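Local coordinates for DNA repair protein RAD2 (Saccharomyces cerevisiae, PDB 4Q0Z) that cuts single-stranded DNA as a magnesium-dependent structure-specific endonuclease, making an incision essential to nucleotide excision repair of UV-induced and other bulky damage, at residues G200-K205 / V214-A219. Residues are numbered along the deposited sequence; the frame is centred on the assembly and turned at random.
Sequences GTKIYK and VEFYDA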
ATOM      1  N   GLY A 200      18.025 -23.386 -13.079  1.00 14.07           N
ATOM      2  CA  GLY A 200      19.175 -22.566 -13.393  1.00 14.34           C
ATOM      3  C   GLY A 200      19.970 -22.117 -12.177  1.00 18.69           C
ATOM      4  O   GLY A 200      19.514 -22.182 -11.019  1.00 16.16           O
ATOM      5  N   THR A 201      21.174 -21.640 -12.450  1.00  7.74           N
ATOM      6  CA  THR A 201      21.990 -21.020 -11.426  1.00 10.75           C
ATOM      7  C   THR A 201      23.005 -20.142 -12.145  1.00 12.86           C
ATOM      8  O   THR A 201      23.001 -20.103 -13.376  1.00 11.72           O
ATOM      9  CB  THR A 201      22.668 -22.085 -10.521  1.00 11.38           C
ATOM     10  OG1 THR A 201      23.452 -21.430  -9.519  1.00 17.65           O
ATOM     11  CG2 THR A 201      23.539 -23.085 -11.353  1.00  6.18           C
ATOM     12  N   LYS A 202      23.855 -19.446 -11.392  1.00 11.17           N
ATOM     13  CA  LYS A 202      24.870 -18.559 -11.960  1.00 14.29           C
ATOM     14  C   LYS A 202      24.222 -17.565 -12.927  1.00 16.57           C
ATOM     15  O   LYS A 202      24.502 -17.530 -14.126  1.00 11.93           O
ATOM     16  CB  LYS A 202      25.964 -19.361 -12.647  1.00 12.93           C
ATOM     17  CG  LYS A 202      26.734 -20.256 -11.710  1.00 11.04           C
ATOM     18  CD  LYS A 202      27.831 -20.998 -12.476  1.00 22.10           C
ATOM     19  CE  LYS A 202      28.933 -21.491 -11.538  1.00 21.78           C
ATOM     20  NZ  LYS A 202      29.617 -22.732 -12.030  1.00 30.83           N
ATOM     21  N   ILE A 203      23.337 -16.767 -12.354  1.00 14.82           N
ATOM     22  CA  ILE A 203      22.480 -15.884 -13.077  1.00  6.04           C
ATOM     23  C   ILE A 203      23.086 -14.517 -12.979  1.00 15.14           C
ATOM     24  O   ILE A 203      23.478 -14.081 -11.893  1.00 14.52           O
ATOM     25  CB  ILE A 203      21.083 -15.876 -12.432  1.00 14.37           C
ATOM     26  CG1 ILE A 203      20.515 -17.294 -12.433  1.00 11.96           C
ATOM     27  CG2 ILE A 203      20.156 -14.951 -13.167  1.00 10.37           C
ATOM     28  CD1 ILE A 203      20.555 -17.918 -13.816  1.00 14.00           C
ATOM     29  N   TYR A 204      23.189 -13.851 -14.125  1.00 14.76           N
ATOM     30  CA  TYR A 204      23.672 -12.486 -14.168  1.00 12.68           C
ATOM     31  C   TYR A 204      22.522 -11.565 -14.545  1.00 12.97           C
ATOM     32  O   TYR A 204      22.050 -11.568 -15.681  1.00 16.85           O
ATOM     33  CB  TYR A 204      24.819 -12.380 -15.150  1.00 11.04           C
ATOM     34  CG  TYR A 204      26.049 -13.132 -14.710  1.00 14.76           C
ATOM     35  CD1 TYR A 204      26.172 -14.510 -14.928  1.00 13.51           C
ATOM     36  CD2 TYR A 204      27.097 -12.464 -14.071  1.00 15.18           C
ATOM     37  CE1 TYR A 204      27.313 -15.206 -14.521  1.00  7.35           C
ATOM     38  CE2 TYR A 204      28.230 -13.145 -13.653  1.00 13.21           C
ATOM     39  CZ  TYR A 204      28.336 -14.508 -13.890  1.00 12.53           C
ATOM     40  OH  TYR A 204      29.465 -15.157 -13.482  1.00 17.13           O
ATOM     41  N   LYS A 205      22.082 -10.779 -13.571  1.00 12.00           N
ATOM     42  CA  LYS A 205      20.856 -10.003 -13.662  1.00 11.14           C
ATOM     43  C   LYS A 205      21.159  -8.532 -13.885  1.00 13.97           C
ATOM     44  O   LYS A 205      22.147  -8.032 -13.366  1.00 12.91           O
ATOM     45  CB  LYS A 205      20.051 -10.201 -12.374  1.00  9.43           C
ATOM     46  CG  LYS A 205      18.982  -9.158 -12.094  1.00 18.56           C
ATOM     47  CD  LYS A 205      17.621  -9.786 -11.939  1.00 17.78           C
ATOM     48  CE  LYS A 205      16.708  -8.896 -11.115  1.00 24.55           C
ATOM     49  NZ  LYS A 205      16.849  -7.455 -11.413  1.00 19.85           N
ATOM     50  N   VAL A 214      26.893  -5.673 -12.577  1.00 21.70           N
ATOM     51  CA  VAL A 214      25.806  -6.608 -12.807  1.00 16.58           C
ATOM     52  C   VAL A 214      25.547  -7.391 -11.499  1.00 20.04           C
ATOM     53  O   VAL A 214      26.426  -7.471 -10.660  1.00 15.88           O
ATOM     54  CB  VAL A 214      26.185  -7.550 -13.980  1.00 21.25           C
ATOM     55  CG1 VAL A 214      27.140  -8.643 -13.517  1.00 16.39           C
ATOM     56  CG2 VAL A 214      24.975  -8.143 -14.620  1.00 25.52           C
ATOM     57  N   GLU A 215      24.349  -7.941 -11.305  1.00 13.13           N
ATOM     58  CA  GLU A 215      24.066  -8.710 -10.090  1.00 10.89           C
ATOM     59  C   GLU A 215      24.120 -10.228 -10.300  1.00 14.99           C
ATOM     60  O   GLU A 215      23.429 -10.774 -11.163  1.00 17.59           O
ATOM     61  CB  GLU A 215      22.693  -8.329  -9.491  1.00 17.02           C
ATOM     62  CG  GLU A 215      22.621  -6.935  -8.863  1.00 26.63           C
ATOM     63  CD  GLU A 215      21.198  -6.497  -8.502  1.00 28.11           C
ATOM     64  OE1 GLU A 215      20.275  -7.342  -8.532  1.00 19.38           O
ATOM     65  OE2 GLU A 215      21.008  -5.298  -8.194  1.00 35.83           O
ATOM     66  N   PHE A 216      24.900 -10.909  -9.466  1.00 18.07           N
ATOM     67  CA  PHE A 216      25.102 -12.354  -9.587  1.00 12.66           C
ATOM     68  C   PHE A 216      24.305 -13.166  -8.543  1.00 19.97           C
ATOM     69  O   PHE A 216      24.324 -12.863  -7.349  1.00 14.69           O
ATOM     70  CB  PHE A 216      26.597 -12.658  -9.511  1.00  8.71           C
ATOM     71  CG  PHE A 216      26.939 -14.119  -9.588  1.00 18.91           C
ATOM     72  CD1 PHE A 216      27.122 -14.740 -10.823  1.00 14.91           C
ATOM     73  CD2 PHE A 216      27.130 -14.867  -8.425  1.00 17.67           C
ATOM     74  CE1 PHE A 216      27.476 -16.088 -10.914  1.00 17.34           C
ATOM     75  CE2 PHE A 216      27.465 -16.236  -8.500  1.00 12.56           C
ATOM     76  CZ  PHE A 216      27.646 -16.841  -9.744  1.00 19.45           C
ATOM     77  N   TYR A 217      23.601 -14.194  -9.008  1.00 15.32           N
ATOM     78  CA  TYR A 217      22.803 -15.039  -8.129  1.00 10.34           C
ATOM     79  C   TYR A 217      23.162 -16.477  -8.414  1.00 13.78           C
ATOM     80  O   TYR A 217      23.478 -16.819  -9.559  1.00 17.93           O
ATOM     81  CB  TYR A 217      21.308 -14.843  -8.403  1.00 10.55           C
ATOM     82  CG  TYR A 217      20.769 -13.460  -8.107  1.00 12.00           C
ATOM     83  CD1 TYR A 217      20.876 -12.428  -9.044  1.00 13.14           C
ATOM     84  CD2 TYR A 217      20.127 -13.186  -6.894  1.00 16.60           C
ATOM     85  CE1 TYR A 217      20.383 -11.158  -8.782  1.00 11.50           C
ATOM     86  CE2 TYR A 217      19.619 -11.910  -6.616  1.00 14.60           C
ATOM     87  CZ  TYR A 217      19.748 -10.910  -7.562  1.00 20.43           C
ATOM     88  OH  TYR A 217      19.273  -9.657  -7.274  1.00 13.12           O
ATOM     89  N   ASP A 218      23.112 -17.332  -7.396  1.00 15.75           N
ATOM     90  CA  ASP A 218      23.312 -18.771  -7.619  1.00 11.72           C
ATOM     91  C   ASP A 218      22.467 -19.598  -6.639  1.00 14.66           C
ATOM     92  O   ASP A 218      22.071 -19.110  -5.581  1.00 12.82           O
ATOM     93  CB  ASP A 218      24.793 -19.147  -7.526  1.00 21.45           C
ATOM     94  CG  ASP A 218      25.310 -19.123  -6.094  1.00 27.02           C
ATOM     95  OD1 ASP A 218      25.029 -20.088  -5.356  1.00 28.28           O
ATOM     96  OD2 ASP A 218      25.982 -18.142  -5.701  1.00 40.34           O
ATOM     97  N   ALA A 219      22.211 -20.850  -7.002  1.00  9.96           N
ATOM     98  CA  ALA A 219      21.276 -21.698  -6.274  1.00 17.87           C
ATOM     99  C   ALA A 219      21.739 -21.982  -4.855  1.00 17.74           C
ATOM    100  O   ALA A 219      20.928 -22.039  -3.937  1.00 20.81           O
ATOM    101  CB  ALA A 219      21.069 -23.021  -7.023  1.00 15.98           C
TER
HETATM  102  O   HOH W   1      17.520  -6.729  -8.842  1.00 16.46           O
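Phe-216 drives the edge of its ring against the broad, flat face that Tyr-204 offers, CD1 of Phe-216 lying 3.3 Å from CZ of Tyr-204 in a T-shaped stack with the planes at 64°. Different first torsions bring the two together: CG of Phe-216 stands anti to its backbone N (chi1 179°), whereas that of Tyr-204 stands beside its own (chi1 -67°). The branched, compact Val-214 sets its CG1 methyl at the edge of the Tyr-204 ring, 3.9 Å from CD2 of Tyr-204, while the aliphatic start of Lys-202 runs alongside Phe-216. The backbones beneath form an antiparallel hairpin, with paired hydrogen bonds between Ile-203 and Tyr-217 and between Lys-205 and Glu-215. A G1 bulge sets both Lys-202 and Ile-203 opposite Tyr-217.

On the other face, Lys-205 lays CB against CE1 of Tyr-217 (3.7 Å). Its long chain then bends, and NZ reaches a DNA phosphate and a water that bridges to OE1 of Glu-215; the same OE1 accepts the Tyr-217 hydroxyl. Past the strands, the short hydroxyl arm of Thr-201 lets OG1 receive the N-H of small Ala-219 (2.9 Å) where helix 219-226 starts; Asp-218 is the N-cap, its carboxylate suited to that start and its OD2 hydrogen-bonded to OG of Ser-221.

Within the mixed sheet that the N- and I-domains build together, N-domain strand 14-17 flanks 213-217 and strand 187-189 flanks 203-205; helix 194-197 packs on Ile-203 and Tyr-217, and helix 172-181 touches Thr-201 and Lys-202.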